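Local structure of UDP-N-acetylenolpyruvoylglucosamine reductase (Listeria monocytogenes, 3TX1) at residues D291-I296 / V315-E320; K256-S261 / A297-T302. The protein probably reduces UDP-N-acetylenolpyruvoylglucosamine to UDP-N-acetylmuramate with NADPH, using bound FAD, in peptidoglycan biosynthesis. All blocks are in the same frame, centred on the assembly; numbering follows the deposited sequence.

Contact 1: residues D291-I296 / V315-E320. With SO4 (sulfate ion), chain E.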
ATOM      1  N   ASP A 291     -10.741  -1.783 -16.545  1.00 31.83           N
ATOM      2  CA  ASP A 291     -10.782  -3.257 -16.534  1.00 31.19           C
ATOM      3  C   ASP A 291     -10.881  -3.780 -15.130  1.00 29.52           C
ATOM      4  O   ASP A 291     -11.690  -4.664 -14.864  1.00 29.13           O
ATOM      5  CB  ASP A 291      -9.558  -3.885 -17.169  1.00 31.96           C
ATOM      6  CG  ASP A 291      -9.440  -3.594 -18.637  1.00 34.79           C
ATOM      7  OD1 ASP A 291     -10.479  -3.539 -19.350  1.00 36.71           O
ATOM      8  OD2 ASP A 291      -8.282  -3.420 -19.066  1.00 35.61           O
ATOM      9  N   TYR A 292     -10.052  -3.263 -14.227  1.00 29.45           N
ATOM     10  CA  TYR A 292     -10.137  -3.708 -12.823  1.00 28.37           C
ATOM     11  C   TYR A 292     -11.514  -3.483 -12.196  1.00 29.36           C
ATOM     12  O   TYR A 292     -12.094  -4.440 -11.670  1.00 27.30           O
ATOM     13  CB  TYR A 292      -9.039  -3.102 -11.961  1.00 27.60           C
ATOM     14  CG  TYR A 292      -7.762  -3.929 -11.931  1.00 27.60           C
ATOM     15  CD1 TYR A 292      -6.826  -3.876 -12.979  1.00 27.00           C
ATOM     16  CD2 TYR A 292      -7.474  -4.765 -10.836  1.00 26.82           C
ATOM     17  CE1 TYR A 292      -5.655  -4.632 -12.949  1.00 25.50           C
ATOM     18  CE2 TYR A 292      -6.310  -5.528 -10.809  1.00 26.55           C
ATOM     19  CZ  TYR A 292      -5.397  -5.451 -11.873  1.00 26.75           C
ATOM     20  OH  TYR A 292      -4.220  -6.214 -11.821  1.00 28.88           O
ATOM     21  N   MET A 293     -12.043  -2.249 -12.306  1.00 31.26           N
ATOM     22  CA  MET A 293     -13.334  -1.870 -11.724  1.00 31.08           C
ATOM     23  C   MET A 293     -14.425  -2.718 -12.314  1.00 29.69           C
ATOM     24  O   MET A 293     -15.414  -3.033 -11.648  1.00 29.92           O
ATOM     25  CB  MET A 293     -13.699  -0.390 -11.992  1.00 38.30           C
ATOM     26  CG  MET A 293     -12.843   0.730 -11.382  1.00 44.58           C
ATOM     27  SD  MET A 293     -12.242   0.470  -9.670  1.00 65.21           S
ATOM     28  CE  MET A 293     -13.681  -0.022  -8.705  1.00 49.32           C
ATOM     29  N   ASN A 294     -14.278  -3.041 -13.594  1.00 28.02           N
ATOM     30  CA  ASN A 294     -15.270  -3.821 -14.268  1.00 27.08           C
ATOM     31  C   ASN A 294     -15.224  -5.274 -13.819  1.00 25.63           C
ATOM     32  O   ASN A 294     -16.247  -5.892 -13.550  1.00 26.52           O
ATOM     33  CB  ASN A 294     -15.139  -3.648 -15.790  1.00 29.10           C
ATOM     34  CG  ASN A 294     -15.874  -2.389 -16.323  1.00 32.46           C
ATOM     35  OD1 ASN A 294     -15.471  -1.787 -17.319  1.00 32.48           O
ATOM     36  ND2 ASN A 294     -16.964  -1.994 -15.647  1.00 34.65           N
ATOM     37  N   LEU A 295     -14.038  -5.829 -13.674  1.00 24.28           N
ATOM     38  CA  LEU A 295     -13.966  -7.190 -13.201  1.00 23.15           C
ATOM     39  C   LEU A 295     -14.371  -7.268 -11.715  1.00 22.80           C
ATOM     40  O   LEU A 295     -15.126  -8.168 -11.310  1.00 22.77           O
ATOM     41  CB  LEU A 295     -12.587  -7.777 -13.466  1.00 22.31           C
ATOM     42  CG  LEU A 295     -12.386  -9.260 -13.241  1.00 20.97           C
ATOM     43  CD1 LEU A 295     -13.596 -10.018 -13.776  1.00 21.33           C
ATOM     44  CD2 LEU A 295     -11.085  -9.680 -13.924  1.00 21.00           C
ATOM     45  N   ILE A 296     -13.933  -6.299 -10.922  1.00 22.16           N
ATOM     46  CA  ILE A 296     -14.317  -6.296  -9.537  1.00 21.97           C
ATOM     47  C   ILE A 296     -15.835  -6.289  -9.426  1.00 22.60           C
ATOM     48  O   ILE A 296     -16.412  -7.106  -8.718  1.00 23.92           O
ATOM     49  CB  ILE A 296     -13.747  -5.094  -8.793  1.00 22.99           C
ATOM     50  CG1 ILE A 296     -12.224  -5.231  -8.632  1.00 22.53           C
ATOM     51  CG2 ILE A 296     -14.404  -4.958  -7.421  1.00 23.68           C
ATOM     52  CD1 ILE A 296     -11.598  -4.049  -7.869  1.00 23.48           C
ATOM     53  N   VAL A 315      -8.772  -3.683  -1.189  1.00 45.47           N
ATOM     54  CA  VAL A 315      -8.042  -2.702  -1.980  1.00 44.62           C
ATOM     55  C   VAL A 315      -8.765  -1.325  -2.058  1.00 46.45           C
ATOM     56  O   VAL A 315     -10.006  -1.267  -2.180  1.00 47.58           O
ATOM     57  CB  VAL A 315      -7.862  -3.277  -3.392  1.00 44.49           C
ATOM     58  CG1 VAL A 315      -9.206  -3.334  -4.126  1.00 45.12           C
ATOM     59  CG2 VAL A 315      -6.885  -2.446  -4.195  1.00 45.65           C
ATOM     60  N   LYS A 316      -8.007  -0.225  -1.996  1.00 46.19           N
ATOM     61  CA  LYS A 316      -8.595   1.143  -2.022  1.00 47.65           C
ATOM     62  C   LYS A 316      -8.925   1.543  -3.428  1.00 47.90           C
ATOM     63  O   LYS A 316      -8.145   1.252  -4.346  1.00 47.44           O
ATOM     64  CB  LYS A 316      -7.626   2.230  -1.517  1.00 47.45           C
ATOM     65  CG  LYS A 316      -7.041   2.043  -0.141  1.00 47.35           C
ATOM     66  CD  LYS A 316      -8.109   2.093   0.923  1.00 49.89           C
ATOM     67  CE  LYS A 316      -7.458   1.768   2.265  1.00 49.98           C
ATOM     68  NZ  LYS A 316      -8.445   1.755   3.386  1.00 52.67           N
ATOM     69  N   ILE A 317     -10.022   2.286  -3.560  1.00 49.13           N
ATOM     70  CA  ILE A 317     -10.524   2.783  -4.828  1.00 51.39           C
ATOM     71  C   ILE A 317     -10.505   4.302  -4.822  1.00 53.95           C
ATOM     72  O   ILE A 317     -11.168   4.908  -3.977  1.00 55.79           O
ATOM     73  CB  ILE A 317     -11.981   2.303  -5.065  1.00 53.02           C
ATOM     74  CG1 ILE A 317     -12.001   0.869  -5.609  1.00 51.24           C
ATOM     75  CG2 ILE A 317     -12.732   3.215  -6.035  1.00 55.57           C
ATOM     76  CD1 ILE A 317     -11.790  -0.206  -4.574  1.00 49.03           C
ATOM     77  N   ILE A 318      -9.772   4.925  -5.755  1.00 54.50           N
ATOM     78  CA  ILE A 318      -9.664   6.403  -5.787  1.00 56.88           C
ATOM     79  C   ILE A 318      -9.550   7.003  -7.196  1.00 60.36           C
ATOM     80  O   ILE A 318      -9.096   6.325  -8.132  1.00 59.50           O
ATOM     81  CB  ILE A 318      -8.476   6.930  -4.956  1.00 54.76           C
ATOM     82  CG1 ILE A 318      -7.166   6.397  -5.536  1.00 52.64           C
ATOM     83  CG2 ILE A 318      -8.639   6.608  -3.472  1.00 53.01           C
ATOM     84  CD1 ILE A 318      -5.931   7.073  -5.007  1.00 52.27           C
ATOM     85  N   GLY A 319      -9.891   8.297  -7.294  1.00 64.16           N
ATOM     86  CA  GLY A 319      -9.969   9.050  -8.550  1.00 68.67           C
ATOM     87  C   GLY A 319     -11.446   9.065  -8.917  1.00 73.01           C
ATOM     88  O   GLY A 319     -12.253   8.623  -8.111  1.00 72.28           O
ATOM     89  N   GLU A 320     -11.844   9.627 -10.059  1.00 78.70           N
ATOM     90  CA  GLU A 320     -13.246   9.439 -10.480  1.00 84.73           C
ATOM     91  C   GLU A 320     -13.374   8.843 -11.851  1.00 87.80           C
ATOM     92  O   GLU A 320     -12.375   8.524 -12.490  1.00 87.33           O
ATOM     93  CB  GLU A 320     -14.188  10.641 -10.322  1.00 90.96           C
ATOM     94  CG  GLU A 320     -13.659  11.977 -10.785  1.00 95.93           C
ATOM     95  CD  GLU A 320     -12.874  12.647  -9.696  1.00 93.06           C
ATOM     96  OE1 GLU A 320     -12.965  12.153  -8.554  1.00 90.48           O
ATOM     97  OE2 GLU A 320     -12.185  13.652  -9.978  1.00 94.75           O
TER
HETATM   98  S   SO4 E 302      -8.500   5.358   4.534  1.00111.94           S
HETATM   99  O1  SO4 E 302      -7.904   6.295   5.521  1.00111.41           O
HETATM  100  O2  SO4 E 302      -8.364   3.967   5.031  1.00102.92           O
HETATM  101  O3  SO4 E 302      -9.927   5.701   4.328  1.00116.64           O
HETATM  102  O4  SO4 E 302      -7.813   5.477   3.225  1.00114.58           O
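Met293 reaches from helix 289-307 to Ile317 of the short strand 316-318, and the two side chains cross obliquely. From CB, the methionine sets CG beside the backbone N and anti to the carbonyl carbon (chi1 -65°). Further bends at chi2 and chi3 fold the chain, bringing the sulfur and then the methyl group up to the isoleucine. Met293 SD lies 4.1 Å from Ile317 CG1, and the terminal CE settles closer to the same methylene, with Met293 CE and Ile317 CG1 3.6 Å apart. The CB of Ile317 points toward the helix, and its CG1 branch does the touching. One helical turn further on, Ile296 also directs its side chain at the strand segment; its CD1 only grazes CG1 of Val315, at 4.5 Å. No polar bond joins 291-296 to 315-320, so the interface is purely apolar, with the backbones well separated: the nearest CA atoms, those of Met293 and Ile317, are 8.8 Å apart. Ile91 of strand 90-92 touches both Met293 and Ile296 and so widens the apolar patch, while the backbone of Lys316 and Ile318 pairs with that strand. Lys316 runs the other way: its NZ donates a hydrogen bond of 2.8 Å to O2 of a sulfate, probably from the crystallisation liquor, and Lys316 also touches the FAD. The contact thus packs a helix of the MurB C-terminal domain against a two-stranded parallel sheet whose Lys316, two residues after the predicted active-site residue Glu314, belongs to the flavin pocket.

Contact 2: residues K256-S261 / A297-T302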
ATOM      1  N   LYS A 256     -12.328 -18.784  -2.300  1.00 40.58           N
ATOM      2  CA  LYS A 256     -13.119 -19.991  -2.469  1.00 41.49           C
ATOM      3  C   LYS A 256     -14.442 -19.650  -3.075  1.00 39.35           C
ATOM      4  O   LYS A 256     -14.881 -20.354  -3.974  1.00 40.24           O
ATOM      5  CB  LYS A 256     -13.312 -20.733  -1.154  1.00 46.60           C
ATOM      6  CG  LYS A 256     -13.769 -22.176  -1.294  1.00 53.32           C
ATOM      7  CD  LYS A 256     -12.671 -23.060  -1.896  1.00 58.98           C
ATOM      8  CE  LYS A 256     -12.805 -24.523  -1.475  1.00 66.24           C
ATOM      9  NZ  LYS A 256     -14.098 -25.139  -1.892  1.00 72.46           N
ATOM     10  N   LEU A 257     -15.085 -18.582  -2.584  1.00 37.00           N
ATOM     11  CA  LEU A 257     -16.373 -18.131  -3.134  1.00 35.43           C
ATOM     12  C   LEU A 257     -16.216 -17.791  -4.622  1.00 33.83           C
ATOM     13  O   LEU A 257     -16.970 -18.236  -5.495  1.00 33.71           O
ATOM     14  CB  LEU A 257     -16.820 -16.868  -2.428  1.00 34.95           C
ATOM     15  CG  LEU A 257     -17.578 -16.922  -1.113  1.00 37.53           C
ATOM     16  CD1 LEU A 257     -17.670 -15.503  -0.595  1.00 36.64           C
ATOM     17  CD2 LEU A 257     -18.969 -17.490  -1.328  1.00 38.44           C
ATOM     18  N   ILE A 258     -15.201 -16.996  -4.907  1.00 30.64           N
ATOM     19  CA  ILE A 258     -14.983 -16.600  -6.242  1.00 28.85           C
ATOM     20  C   ILE A 258     -14.850 -17.849  -7.105  1.00 30.28           C
ATOM     21  O   ILE A 258     -15.548 -18.000  -8.114  1.00 31.45           O
ATOM     22  CB  ILE A 258     -13.777 -15.659  -6.319  1.00 26.74           C
ATOM     23  CG1 ILE A 258     -14.096 -14.439  -5.469  1.00 26.19           C
ATOM     24  CG2 ILE A 258     -13.494 -15.277  -7.754  1.00 24.84           C
ATOM     25  CD1 ILE A 258     -13.071 -13.316  -5.487  1.00 25.67           C
ATOM     26  N   GLN A 259     -14.002 -18.771  -6.667  1.00 31.22           N
ATOM     27  CA  GLN A 259     -13.723 -19.965  -7.432  1.00 31.79           C
ATOM     28  C   GLN A 259     -14.992 -20.758  -7.584  1.00 33.70           C
ATOM     29  O   GLN A 259     -15.360 -21.146  -8.685  1.00 34.89           O
ATOM     30  CB  GLN A 259     -12.665 -20.745  -6.737  1.00 32.84           C
ATOM     31  CG  GLN A 259     -11.912 -21.707  -7.614  1.00 35.18           C
ATOM     32  CD  GLN A 259     -10.752 -22.316  -6.859  1.00 36.68           C
ATOM     33  OE1 GLN A 259     -10.681 -22.225  -5.638  1.00 37.31           O
ATOM     34  NE2 GLN A 259      -9.836 -22.928  -7.580  1.00 39.14           N
ATOM     35  N   ASP A 260     -15.716 -20.899  -6.488  1.00 35.95           N
ATOM     36  CA  ASP A 260     -17.015 -21.586  -6.494  1.00 39.47           C
ATOM     37  C   ASP A 260     -18.077 -20.954  -7.414  1.00 37.84           C
ATOM     38  O   ASP A 260     -18.991 -21.640  -7.845  1.00 40.20           O
ATOM     39  CB  ASP A 260     -17.573 -21.691  -5.062  1.00 41.71           C
ATOM     40  CG  ASP A 260     -16.776 -22.668  -4.174  1.00 44.80           C
ATOM     41  OD1 ASP A 260     -15.860 -23.376  -4.669  1.00 45.66           O
ATOM     42  OD2 ASP A 260     -17.086 -22.737  -2.961  1.00 46.59           O
ATOM     43  N   SER A 261     -17.984 -19.654  -7.684  1.00 33.77           N
ATOM     44  CA  SER A 261     -18.969 -19.002  -8.560  1.00 32.87           C
ATOM     45  C   SER A 261     -18.645 -19.116 -10.050  1.00 31.54           C
ATOM     46  O   SER A 261     -19.341 -18.551 -10.876  1.00 30.81           O
ATOM     47  CB  SER A 261     -19.149 -17.540  -8.172  1.00 31.87           C
ATOM     48  OG  SER A 261     -19.536 -17.470  -6.810  1.00 33.43           O
ATOM     49  N   ALA A 297     -16.502  -5.409 -10.145  1.00 22.65           N
ATOM     50  CA  ALA A 297     -17.961  -5.338 -10.012  1.00 23.55           C
ATOM     51  C   ALA A 297     -18.675  -6.607 -10.513  1.00 23.53           C
ATOM     52  O   ALA A 297     -19.671  -7.066  -9.924  1.00 23.70           O
ATOM     53  CB  ALA A 297     -18.497  -4.103 -10.695  1.00 24.14           C
ATOM     54  N   TYR A 298     -18.146  -7.198 -11.570  1.00 22.84           N
ATOM     55  CA  TYR A 298     -18.779  -8.374 -12.098  1.00 24.36           C
ATOM     56  C   TYR A 298     -18.644  -9.570 -11.130  1.00 23.82           C
ATOM     57  O   TYR A 298     -19.568 -10.381 -10.975  1.00 24.46           O
ATOM     58  CB  TYR A 298     -18.216  -8.650 -13.475  1.00 25.26           C
ATOM     59  CG  TYR A 298     -18.767  -9.841 -14.173  1.00 26.60           C
ATOM     60  CD1 TYR A 298     -19.900  -9.742 -15.006  1.00 29.01           C
ATOM     61  CD2 TYR A 298     -18.115 -11.076 -14.069  1.00 26.73           C
ATOM     62  CE1 TYR A 298     -20.381 -10.855 -15.702  1.00 29.75           C
ATOM     63  CE2 TYR A 298     -18.597 -12.197 -14.741  1.00 27.84           C
ATOM     64  CZ  TYR A 298     -19.713 -12.081 -15.537  1.00 29.81           C
ATOM     65  OH  TYR A 298     -20.131 -13.222 -16.152  1.00 33.82           O
ATOM     66  N   VAL A 299     -17.506  -9.649 -10.457  1.00 22.35           N
ATOM     67  CA  VAL A 299     -17.286 -10.678  -9.472  1.00 22.22           C
ATOM     68  C   VAL A 299     -18.227 -10.447  -8.305  1.00 24.11           C
ATOM     69  O   VAL A 299     -18.980 -11.343  -7.925  1.00 26.45           O
ATOM     70  CB  VAL A 299     -15.838 -10.668  -8.966  1.00 20.90           C
ATOM     71  CG1 VAL A 299     -15.719 -11.401  -7.639  1.00 20.93           C
ATOM     72  CG2 VAL A 299     -14.889 -11.233 -10.015  1.00 19.52           C
ATOM     73  N   GLN A 300     -18.199  -9.243  -7.748  1.00 24.69           N
ATOM     74  CA  GLN A 300     -19.094  -8.891  -6.665  1.00 26.13           C
ATOM     75  C   GLN A 300     -20.498  -9.255  -7.052  1.00 27.48           C
ATOM     76  O   GLN A 300     -21.229  -9.872  -6.288  1.00 29.84           O
ATOM     77  CB  GLN A 300     -19.059  -7.397  -6.445  1.00 27.73           C
ATOM     78  CG  GLN A 300     -17.821  -6.906  -5.732  1.00 28.14           C
ATOM     79  CD  GLN A 300     -17.875  -5.424  -5.407  1.00 29.20           C
ATOM     80  OE1 GLN A 300     -17.993  -4.582  -6.294  1.00 30.82           O
ATOM     81  NE2 GLN A 300     -17.734  -5.101  -4.129  1.00 29.76           N
ATOM     82  N   GLN A 301     -20.892  -8.882  -8.253  1.00 27.35           N
ATOM     83  CA  GLN A 301     -22.264  -9.150  -8.660  1.00 28.50           C
ATOM     84  C   GLN A 301     -22.587 -10.628  -8.826  1.00 28.24           C
ATOM     85  O   GLN A 301     -23.663 -11.050  -8.461  1.00 29.63           O
ATOM     86  CB  GLN A 301     -22.623  -8.382  -9.933  1.00 28.61           C
ATOM     87  CG  GLN A 301     -24.072  -8.562 -10.304  1.00 31.03           C
ATOM     88  CD  GLN A 301     -25.003  -8.119  -9.194  1.00 32.99           C
ATOM     89  OE1 GLN A 301     -24.630  -7.316  -8.316  1.00 32.86           O
ATOM     90  NE2 GLN A 301     -26.228  -8.641  -9.219  1.00 34.76           N
ATOM     91  N   THR A 302     -21.664 -11.404  -9.380  1.00 26.64           N
ATOM     92  CA  THR A 302     -21.907 -12.810  -9.632  1.00 27.19           C
ATOM     93  C   THR A 302     -21.928 -13.565  -8.305  1.00 28.58           C
ATOM     94  O   THR A 302     -22.728 -14.470  -8.065  1.00 30.51           O
ATOM     95  CB  THR A 302     -20.782 -13.338 -10.507  1.00 26.07           C
ATOM     96  OG1 THR A 302     -20.734 -12.559 -11.701  1.00 26.71           O
ATOM     97  CG2 THR A 302     -20.999 -14.756 -10.889  1.00 27.33           C
TER
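Ile258 and Val299 meet with their side chains crossing at about a right angle. The isoleucine extends its CG1 branch from helix 254-260, with Ile258 CD1 3.9 Å from Val299 CG1 and the CG1 atoms of the two residues 4.1 Å apart. A single methyl of the valine therefore receives the end of the isoleucine; this CG1 stands anti to its own backbone nitrogen (chi1 161°). Both side chains also touch Val273 of strand 271-273, so the pair is buried where helices 254-260 and 289-307 meet that strand, within the C-terminal domain of MurB. Further along, Thr302 turns its methyl toward Ser261, with Thr302 CG2 4.3 Å from Ser261 CB and 4.1 Å from Ser261 O. The two hydroxyls are meanwhile engaged by their own chains. Ser261 OG donates to Leu257 O from above the carbonyl plane, 42° out of it, and that oxygen also accepts from Ser261 N. In the same i to i-4 manner, Thr302 OG1 donates to Tyr298 O over 2.6 Å, while Thr302 N approaches this oxygen from the opposite face of the carbonyl plane. Thr302 OG1 also lies 3.7 Å above the ring plane of Tyr298, offset toward the rim, and the same tyrosine ring stacks with His266.

Overall arrangement
Helix 289-307 serves both contacts through adjoining segments, and the contact centres lie 16 Å apart. Contact 1 is partly buried and joins the helix to a strand beside the FAD; contact 2 lies farther from the centre of the chain, yet its touching residues are more buried, and it joins the helix to a second helix. Neither interface has a hydrogen bond between its segments, and apolar side chains carry most of the packing: a flexible methionine against isoleucine in the first, an isoleucine-valine pair and a threonine methyl beside a serine in the second. Polar groups differ in their use: in contact 1 a lysine turns to sulfate and flavin, whereas in contact 2 the hydroxyls bond back to their own backbones.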